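Lmo2446 protein (Listeria monocytogenes serovar 1/2a, PDB 5I0D) is a multidomain glycoside hydrolase family 31 protein whose TIM-barrel domain is joined to beta-rich domains, among them a C-terminal family 6 carbohydrate-binding module. Local coordinates at residues Q877-E882 with N937-E942; G959-G964 with F1056-I1061. All coordinates share one frame; numbering follows the deposited sequence.

Contact 1 (Q877-E882 with N937-E942); sequences QVFSTE and NHAPYE. With CA (calcium ion), chain S.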
ATOM      1  N   GLN A 877     -11.567 -16.281  23.528  1.00 16.38           N
ATOM      2  CA  GLN A 877     -10.779 -15.613  24.586  1.00 15.78           C
ATOM      3  C   GLN A 877     -11.408 -14.243  24.816  1.00 15.25           C
ATOM      4  O   GLN A 877     -11.154 -13.321  24.046  1.00 15.45           O
ATOM      5  CB  GLN A 877      -9.304 -15.467  24.192  1.00 15.80           C
ATOM      6  CG  GLN A 877      -8.537 -16.776  24.150  1.00 16.25           C
ATOM      7  CD  GLN A 877      -7.043 -16.570  23.913  1.00 16.68           C
ATOM      8  OE1 GLN A 877      -6.618 -15.570  23.329  1.00 16.62           O
ATOM      9  NE2 GLN A 877      -6.239 -17.527  24.365  1.00 17.24           N
ATOM     10  N   VAL A 878     -12.209 -14.114  25.877  1.00 14.98           N
ATOM     11  CA  VAL A 878     -13.000 -12.905  26.129  1.00 14.59           C
ATOM     12  C   VAL A 878     -12.312 -12.086  27.214  1.00 14.09           C
ATOM     13  O   VAL A 878     -12.081 -12.565  28.326  1.00 14.00           O
ATOM     14  CB  VAL A 878     -14.431 -13.266  26.571  1.00 15.00           C
ATOM     15  CG1 VAL A 878     -15.311 -12.014  26.691  1.00 15.05           C
ATOM     16  CG2 VAL A 878     -15.042 -14.267  25.603  1.00 15.43           C
ATOM     17  N   PHE A 879     -11.990 -10.848  26.870  1.00 13.80           N
ATOM     18  CA  PHE A 879     -11.371  -9.896  27.785  1.00 13.66           C
ATOM     19  C   PHE A 879     -12.458  -9.501  28.777  1.00 14.12           C
ATOM     20  O   PHE A 879     -13.439  -8.850  28.412  1.00 14.14           O
ATOM     21  CB  PHE A 879     -10.879  -8.688  26.988  1.00 13.36           C
ATOM     22  CG  PHE A 879      -9.986  -7.741  27.745  1.00 13.13           C
ATOM     23  CD1 PHE A 879      -8.810  -8.170  28.340  1.00 13.13           C
ATOM     24  CD2 PHE A 879     -10.297  -6.386  27.797  1.00 13.10           C
ATOM     25  CE1 PHE A 879      -7.967  -7.269  28.983  1.00 13.14           C
ATOM     26  CE2 PHE A 879      -9.463  -5.487  28.460  1.00 13.01           C
ATOM     27  CZ  PHE A 879      -8.309  -5.929  29.047  1.00 13.02           C
ATOM     28  N   SER A 880     -12.290  -9.935  30.017  1.00 14.54           N
ATOM     29  CA  SER A 880     -13.286  -9.733  31.069  1.00 15.03           C
ATOM     30  C   SER A 880     -12.675 -10.108  32.418  1.00 14.96           C
ATOM     31  O   SER A 880     -11.553 -10.599  32.466  1.00 14.61           O
ATOM     32  CB  SER A 880     -14.533 -10.608  30.818  1.00 15.61           C
ATOM     33  OG  SER A 880     -14.257 -11.988  30.984  1.00 16.70           O
ATOM     34  N   THR A 881     -13.441  -9.905  33.494  1.00 14.99           N
ATOM     35  CA  THR A 881     -13.150 -10.543  34.764  1.00 15.57           C
ATOM     36  C   THR A 881     -13.625 -12.001  34.705  1.00 16.17           C
ATOM     37  O   THR A 881     -14.326 -12.401  33.773  1.00 16.13           O
ATOM     38  CB  THR A 881     -13.830  -9.840  35.968  1.00 15.77           C
ATOM     39  OG1 THR A 881     -15.261  -9.843  35.820  1.00 15.94           O
ATOM     40  CG2 THR A 881     -13.328  -8.414  36.113  1.00 15.47           C
ATOM     41  N   GLU A 882     -13.240 -12.780  35.703  1.00 17.25           N
ATOM     42  CA  GLU A 882     -13.562 -14.209  35.730  1.00 18.31           C
ATOM     43  C   GLU A 882     -15.067 -14.447  35.908  1.00 18.33           C
ATOM     44  O   GLU A 882     -15.644 -13.951  36.846  1.00 18.55           O
ATOM     45  CB  GLU A 882     -12.801 -14.899  36.853  1.00 20.01           C
ATOM     46  CG  GLU A 882     -12.999 -16.407  36.893  1.00 21.56           C
ATOM     47  CD  GLU A 882     -12.182 -17.083  37.975  1.00 23.92           C
ATOM     48  OE1 GLU A 882     -11.315 -16.420  38.601  1.00 25.08           O
ATOM     49  OE2 GLU A 882     -12.455 -18.286  38.226  1.00 26.17           O
ATOM     50  N   ASN A 937     -17.523  -8.786  34.530  1.00 16.22           N
ATOM     51  CA  ASN A 937     -17.380  -7.357  34.342  1.00 16.30           C
ATOM     52  C   ASN A 937     -16.273  -7.025  33.378  1.00 15.67           C
ATOM     53  O   ASN A 937     -15.475  -7.900  32.986  1.00 15.05           O
ATOM     54  CB  ASN A 937     -17.135  -6.694  35.672  1.00 17.00           C
ATOM     55  CG  ASN A 937     -18.389  -6.690  36.522  1.00 18.28           C
ATOM     56  OD1 ASN A 937     -18.456  -7.399  37.492  1.00 19.25           O
ATOM     57  ND2 ASN A 937     -19.397  -5.912  36.124  1.00 19.17           N
ATOM     58  N   HIS A 938     -16.228  -5.760  32.988  1.00 15.37           N
ATOM     59  CA  HIS A 938     -15.102  -5.292  32.206  1.00 15.42           C
ATOM     60  C   HIS A 938     -13.817  -5.759  32.873  1.00 14.93           C
ATOM     61  O   HIS A 938     -13.720  -5.760  34.105  1.00 14.97           O
ATOM     62  CB  HIS A 938     -15.128  -3.770  32.073  1.00 15.81           C
ATOM     63  CG  HIS A 938     -14.062  -3.231  31.173  1.00 16.02           C
ATOM     64  ND1 HIS A 938     -12.741  -3.133  31.556  1.00 16.09           N
ATOM     65  CD2 HIS A 938     -14.122  -2.773  29.901  1.00 16.25           C
ATOM     66  CE1 HIS A 938     -12.035  -2.615  30.563  1.00 16.07           C
ATOM     67  NE2 HIS A 938     -12.855  -2.371  29.553  1.00 16.22           N
ATOM     68  N   ALA A 939     -12.830  -6.164  32.070  1.00 14.53           N
ATOM     69  CA  ALA A 939     -11.568  -6.627  32.604  1.00 14.53           C
ATOM     70  C   ALA A 939     -10.963  -5.590  33.567  1.00 14.69           C
ATOM     71  O   ALA A 939     -11.176  -4.385  33.392  1.00 14.27           O
ATOM     72  CB  ALA A 939     -10.570  -6.929  31.501  1.00 14.49           C
ATOM     73  N   PRO A 940     -10.209  -6.065  34.568  1.00 15.06           N
ATOM     74  CA  PRO A 940      -9.583  -5.154  35.499  1.00 15.49           C
ATOM     75  C   PRO A 940      -8.643  -4.167  34.835  1.00 15.38           C
ATOM     76  O   PRO A 940      -8.055  -4.462  33.789  1.00 15.37           O
ATOM     77  CB  PRO A 940      -8.785  -6.076  36.427  1.00 15.84           C
ATOM     78  CG  PRO A 940      -9.349  -7.428  36.231  1.00 15.90           C
ATOM     79  CD  PRO A 940      -9.802  -7.458  34.819  1.00 15.39           C
ATOM     80  N   TYR A 941      -8.526  -3.012  35.476  1.00 15.51           N
ATOM     81  CA  TYR A 941      -7.491  -2.053  35.206  1.00 15.78           C
ATOM     82  C   TYR A 941      -6.339  -2.369  36.158  1.00 15.97           C
ATOM     83  O   TYR A 941      -6.431  -2.115  37.359  1.00 15.89           O
ATOM     84  CB  TYR A 941      -8.017  -0.638  35.455  1.00 16.30           C
ATOM     85  CG  TYR A 941      -8.985  -0.189  34.398  1.00 16.53           C
ATOM     86  CD1 TYR A 941     -10.346  -0.501  34.475  1.00 17.14           C
ATOM     87  CD2 TYR A 941      -8.538   0.555  33.308  1.00 16.76           C
ATOM     88  CE1 TYR A 941     -11.235  -0.098  33.481  1.00 17.35           C
ATOM     89  CE2 TYR A 941      -9.408   0.974  32.324  1.00 16.91           C
ATOM     90  CZ  TYR A 941     -10.740   0.637  32.399  1.00 17.35           C
ATOM     91  OH  TYR A 941     -11.557   1.122  31.413  1.00 18.51           O
ATOM     92  N   GLU A 942      -5.275  -2.965  35.621  1.00 15.93           N
ATOM     93  CA  GLU A 942      -4.144  -3.381  36.466  1.00 16.43           C
ATOM     94  C   GLU A 942      -3.378  -2.176  37.015  1.00 16.77           C
ATOM     95  O   GLU A 942      -3.007  -1.278  36.268  1.00 16.09           O
ATOM     96  CB  GLU A 942      -3.193  -4.289  35.695  1.00 16.83           C
ATOM     97  CG  GLU A 942      -3.806  -5.597  35.214  1.00 16.87           C
ATOM     98  CD  GLU A 942      -4.360  -6.448  36.342  1.00 17.61           C
ATOM     99  OE1 GLU A 942      -3.888  -6.287  37.479  1.00 18.58           O
ATOM    100  OE2 GLU A 942      -5.261  -7.283  36.094  1.00 18.12           O
TER
HETATM  101 CA    CA S1106      -2.187  -6.624  39.004  1.00 14.58          CA
HETATM  102  O   HOH W   1     -13.558  -6.195  29.204  1.00 12.29           O

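Contact 2 (G959-G964 with F1056-I1061); sequences GYTGTG and FDHVVI. With CA (calcium ion), chain S; GLC (alpha-D-glucopyranose), chain C.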
ATOM      1  N   GLY A 959      -1.395 -14.742  43.397  1.00 25.75           N
ATOM      2  CA  GLY A 959      -2.846 -14.539  43.355  1.00 24.57           C
ATOM      3  C   GLY A 959      -3.309 -13.219  42.762  1.00 22.76           C
ATOM      4  O   GLY A 959      -4.509 -13.001  42.625  1.00 22.31           O
ATOM      5  N   TYR A 960      -2.367 -12.336  42.436  1.00 21.93           N
ATOM      6  CA  TYR A 960      -2.646 -11.108  41.677  1.00 20.57           C
ATOM      7  C   TYR A 960      -3.148 -11.418  40.264  1.00 20.18           C
ATOM      8  O   TYR A 960      -2.875 -12.488  39.701  1.00 20.26           O
ATOM      9  CB  TYR A 960      -1.398 -10.202  41.574  1.00 20.63           C
ATOM     10  CG  TYR A 960      -0.187 -10.908  41.000  1.00 21.49           C
ATOM     11  CD1 TYR A 960      -0.047 -11.081  39.637  1.00 21.30           C
ATOM     12  CD2 TYR A 960       0.790 -11.457  41.834  1.00 22.73           C
ATOM     13  CE1 TYR A 960       1.036 -11.750  39.102  1.00 22.30           C
ATOM     14  CE2 TYR A 960       1.889 -12.143  41.318  1.00 23.58           C
ATOM     15  CZ  TYR A 960       2.009 -12.281  39.942  1.00 23.51           C
ATOM     16  OH  TYR A 960       3.060 -12.944  39.376  1.00 24.30           O
ATOM     17  N   THR A 961      -3.883 -10.474  39.701  1.00 19.35           N
ATOM     18  CA  THR A 961      -4.155 -10.485  38.264  1.00 19.41           C
ATOM     19  C   THR A 961      -3.087  -9.637  37.566  1.00 19.10           C
ATOM     20  O   THR A 961      -2.368  -8.831  38.199  1.00 19.91           O
ATOM     21  CB  THR A 961      -5.569  -9.978  37.930  1.00 18.88           C
ATOM     22  OG1 THR A 961      -5.689  -8.619  38.331  1.00 18.71           O
ATOM     23  CG2 THR A 961      -6.639 -10.808  38.647  1.00 19.38           C
ATOM     24  N   GLY A 962      -3.001  -9.833  36.251  1.00 18.95           N
ATOM     25  CA  GLY A 962      -2.002  -9.167  35.444  1.00 18.85           C
ATOM     26  C   GLY A 962      -0.654  -9.776  35.740  1.00 19.65           C
ATOM     27  O   GLY A 962      -0.560 -10.964  36.037  1.00 19.87           O
ATOM     28  N   THR A 963       0.384  -8.947  35.676  1.00 19.88           N
ATOM     29  CA  THR A 963       1.774  -9.381  35.862  1.00 21.00           C
ATOM     30  C   THR A 963       2.290  -9.137  37.282  1.00 21.34           C
ATOM     31  O   THR A 963       3.399  -9.534  37.607  1.00 22.24           O
ATOM     32  CB  THR A 963       2.720  -8.630  34.901  1.00 21.64           C
ATOM     33  OG1 THR A 963       2.659  -7.221  35.172  1.00 20.88           O
ATOM     34  CG2 THR A 963       2.344  -8.915  33.443  1.00 21.81           C
ATOM     35  N   GLY A 964       1.494  -8.482  38.116  1.00 20.83           N
ATOM     36  CA  GLY A 964       1.902  -8.211  39.491  1.00 21.49           C
ATOM     37  C   GLY A 964       1.008  -7.216  40.185  1.00 20.99           C
ATOM     38  O   GLY A 964      -0.206  -7.247  40.007  1.00 20.95           O
ATOM     39  N   PHE A1056      -1.177  -3.248  45.838  1.00 19.99           N
ATOM     40  CA  PHE A1056      -2.364  -2.791  45.085  1.00 18.89           C
ATOM     41  C   PHE A1056      -2.395  -3.558  43.762  1.00 18.54           C
ATOM     42  O   PHE A1056      -1.533  -3.376  42.918  1.00 18.62           O
ATOM     43  CB  PHE A1056      -2.233  -1.280  44.888  1.00 18.83           C
ATOM     44  CG  PHE A1056      -3.399  -0.590  44.198  1.00 18.17           C
ATOM     45  CD1 PHE A1056      -4.638  -1.207  43.970  1.00 18.03           C
ATOM     46  CD2 PHE A1056      -3.261   0.745  43.832  1.00 18.07           C
ATOM     47  CE1 PHE A1056      -5.669  -0.509  43.337  1.00 17.31           C
ATOM     48  CE2 PHE A1056      -4.299   1.449  43.227  1.00 17.53           C
ATOM     49  CZ  PHE A1056      -5.501   0.818  42.974  1.00 17.17           C
ATOM     50  N   ASP A1057      -3.387  -4.422  43.602  1.00 18.21           N
ATOM     51  CA  ASP A1057      -3.408  -5.350  42.477  1.00 18.23           C
ATOM     52  C   ASP A1057      -4.040  -4.775  41.207  1.00 17.63           C
ATOM     53  O   ASP A1057      -3.451  -4.894  40.094  1.00 18.29           O
ATOM     54  CB  ASP A1057      -4.129  -6.642  42.872  1.00 18.66           C
ATOM     55  CG  ASP A1057      -4.151  -7.654  41.752  1.00 19.00           C
ATOM     56  OD1 ASP A1057      -3.317  -7.525  40.825  1.00 20.03           O
ATOM     57  OD2 ASP A1057      -5.017  -8.550  41.797  1.00 18.98           O
ATOM     58  N   HIS A1058      -5.255  -4.231  41.399  1.00 17.03           N
ATOM     59  CA  HIS A1058      -6.103  -3.725  40.312  1.00 16.41           C
ATOM     60  C   HIS A1058      -7.330  -2.989  40.823  1.00 16.13           C
ATOM     61  O   HIS A1058      -7.668  -3.075  42.013  1.00 15.84           O
ATOM     62  CB  HIS A1058      -6.543  -4.860  39.336  1.00 16.57           C
ATOM     63  CG  HIS A1058      -7.543  -5.848  39.888  1.00 16.82           C
ATOM     64  ND1 HIS A1058      -7.373  -7.206  39.760  1.00 17.29           N
ATOM     65  CD2 HIS A1058      -8.750  -5.685  40.486  1.00 16.96           C
ATOM     66  CE1 HIS A1058      -8.401  -7.840  40.290  1.00 17.71           C
ATOM     67  NE2 HIS A1058      -9.254  -6.941  40.741  1.00 17.25           N
ATOM     68  N   VAL A1059      -8.013  -2.315  39.895  1.00 15.79           N
ATOM     69  CA  VAL A1059      -9.400  -1.908  40.103  1.00 15.88           C
ATOM     70  C   VAL A1059     -10.295  -2.515  39.044  1.00 16.02           C
ATOM     71  O   VAL A1059      -9.855  -2.756  37.917  1.00 16.31           O
ATOM     72  CB  VAL A1059      -9.596  -0.369  40.174  1.00 15.72           C
ATOM     73  CG1 VAL A1059      -8.728   0.228  41.264  1.00 15.96           C
ATOM     74  CG2 VAL A1059      -9.314   0.334  38.868  1.00 15.71           C
ATOM     75  N   VAL A1060     -11.551  -2.725  39.405  1.00 16.20           N
ATOM     76  CA  VAL A1060     -12.581  -3.206  38.498  1.00 16.37           C
ATOM     77  C   VAL A1060     -13.741  -2.233  38.635  1.00 16.80           C
ATOM     78  O   VAL A1060     -14.089  -1.830  39.755  1.00 16.72           O
ATOM     79  CB  VAL A1060     -13.034  -4.635  38.864  1.00 17.08           C
ATOM     80  CG1 VAL A1060     -14.313  -5.032  38.140  1.00 17.57           C
ATOM     81  CG2 VAL A1060     -11.929  -5.636  38.577  1.00 17.38           C
ATOM     82  N   ILE A1061     -14.340  -1.873  37.506  1.00 17.02           N
ATOM     83  CA  ILE A1061     -15.532  -1.045  37.482  1.00 17.86           C
ATOM     84  C   ILE A1061     -16.727  -1.913  37.153  1.00 19.35           C
ATOM     85  O   ILE A1061     -16.712  -2.661  36.164  1.00 19.74           O
ATOM     86  CB  ILE A1061     -15.401   0.062  36.421  1.00 17.90           C
ATOM     87  CG1 ILE A1061     -14.161   0.910  36.667  1.00 17.48           C
ATOM     88  CG2 ILE A1061     -16.653   0.931  36.364  1.00 18.36           C
ATOM     89  CD1 ILE A1061     -14.090   1.566  38.036  1.00 17.59           C
TER
HETATM   90 CA    CA S1106      -2.187  -6.624  39.004  1.00 14.58          CA
HETATM   91  C1  GLC C   1       4.506  -2.634  33.685  1.00 21.72           C
HETATM   92  C2  GLC C   1       4.468  -4.047  34.277  1.00 22.01           C
HETATM   93  C3  GLC C   1       5.191  -5.041  33.382  1.00 21.45           C
HETATM   94  C4  GLC C   1       4.700  -4.942  31.940  1.00 20.58           C
HETATM   95  C5  GLC C   1       4.729  -3.505  31.449  1.00 19.62           C
HETATM   96  C6  GLC C   1       4.104  -3.382  30.078  1.00 18.86           C
HETATM   97  O1  GLC C   1       5.830  -2.091  33.697  1.00 22.24           O
HETATM   98  O2  GLC C   1       5.062  -4.062  35.579  1.00 23.33           O
HETATM   99  O3  GLC C   1       4.948  -6.369  33.861  1.00 22.30           O
HETATM  100  O4  GLC C   1       5.514  -5.758  31.096  1.00 20.28           O
HETATM  101  O5  GLC C   1       3.999  -2.650  32.343  1.00 20.46           O
HETATM  102  O6  GLC C   1       4.300  -2.032  29.673  1.00 17.89           O

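Contact 1 (Q877-E882 with N937-E942)
Thr881 and Asn937 grip each other through two hydrogen bonds that run in opposite directions. Thr881 N donates a hydrogen bond to Asn937 O at 2.9 Å, nearly straight at 166°. In return Asn937 N donates to Thr881 OG1 at 2.8 Å. Taken outward, the threonine side chain starts at CB, which stands 3.9 Å from Asn937 O. Its hydroxyl, set between the backbone N and the carbonyl carbon (chi1 60°), is thereby brought to Asn937 N, while CG2, anti to the carbonyl carbon, turns to His938 O at 3.4 Å and lies 3.9 Å from Pro940 CD. Two residues back, Phe879 lays a ring face under Ala939: the methyl CB sits 3.4 Å from the ring centroid, 9° off the normal, a CH-pi contact. A water bridges the two backbones, donating to Phe879 O and accepting from Ala939 N. His938 is steadied by ND1, which donates to Ala939 O in the carbonyl plane, and by NE2 on Glu767. The join lies between the end of strand 874-879 and the linker into strand 941-942. The backbone N-H of Asn937 is thus met by the Thr881 hydroxyl and that of Thr881 by Asn937 O, while one water serves Phe879 O and Ala939 N; much of the apolar part is the Ala939 methyl over the Phe879 ring, with Thr881 CG2 against Pro940 as a smaller second patch.

Contact 2 (G959-G964 with F1056-I1061)
Asp1057 meets the loop 959-964 at a calcium ion. Its OD1 binds the metal at 2.3 Å and its own backbone O binds as well, while the loop supplies Thr961 O and Gly964 O, the latter also at 2.3 Å. Three carboxylate atoms complete the shell of seven: OE1 of Glu942 and both oxygens of Glu944. Oxygens such as Asp1057 OD1 and Gly964 O would probably repel one another without the ion they share.

The next layer fixes the aspartate. With CG anti to the backbone N (chi1 -179°), the carboxylate reaches across to the loop, where Thr961 N donates to OD2 at 3.1 Å on the syn side, nearly straight at 167°. A second, weak bond runs from the same N-H to OD1. Arg994 forms a salt bridge to OD2 through NH1, which also donates to Gly959 O, so one guanidinium ties the loop to the strand.

Beside it, His1058 ND1 donates to Thr961 OG1 at 2.6 Å, the hydroxyl lying at the ring edge in its plane and the two side chains crossing at about a right angle. Both Asp1057 and His1058 face Arg994 in a classic beta bulge, which lets neighbouring residues of one strand turn toward the same loop. On the outer side of the loop, Thr963 OG1 hydrogen-bonds to O3 of an alpha-D-glucopyranose at 2.8 Å. A calcium held by the first and last strands and an intervening loop of a beta-sandwich is consistent with the structural calcium site known in family 6 carbohydrate-binding modules.

The calcium ion joins the two contacts: contact 1 contributes Glu942 from strand 941-942, and contact 2 the loop 959-964 with Asp1057. Strands 941-942 and 1054-1062 are neighbours in one sheet, where Tyr941 N probably bonds to Val1059 O, and Glu942 OE2 lies 2.6 Å from Thr961 OG1, probably hydrogen-bonded. Both contacts are largely buried, although contact 2 reaches a bound alpha-D-glucopyranose through partly exposed Thr963. Their chemistry follows their place. Contact 1 joins the end of strand 874-879 to the chain entering the module, using neutral hydrogen bonds, one of them to a hydroxyl, and apolar packing; contact 2, within the module, relies on charge and metal coordination.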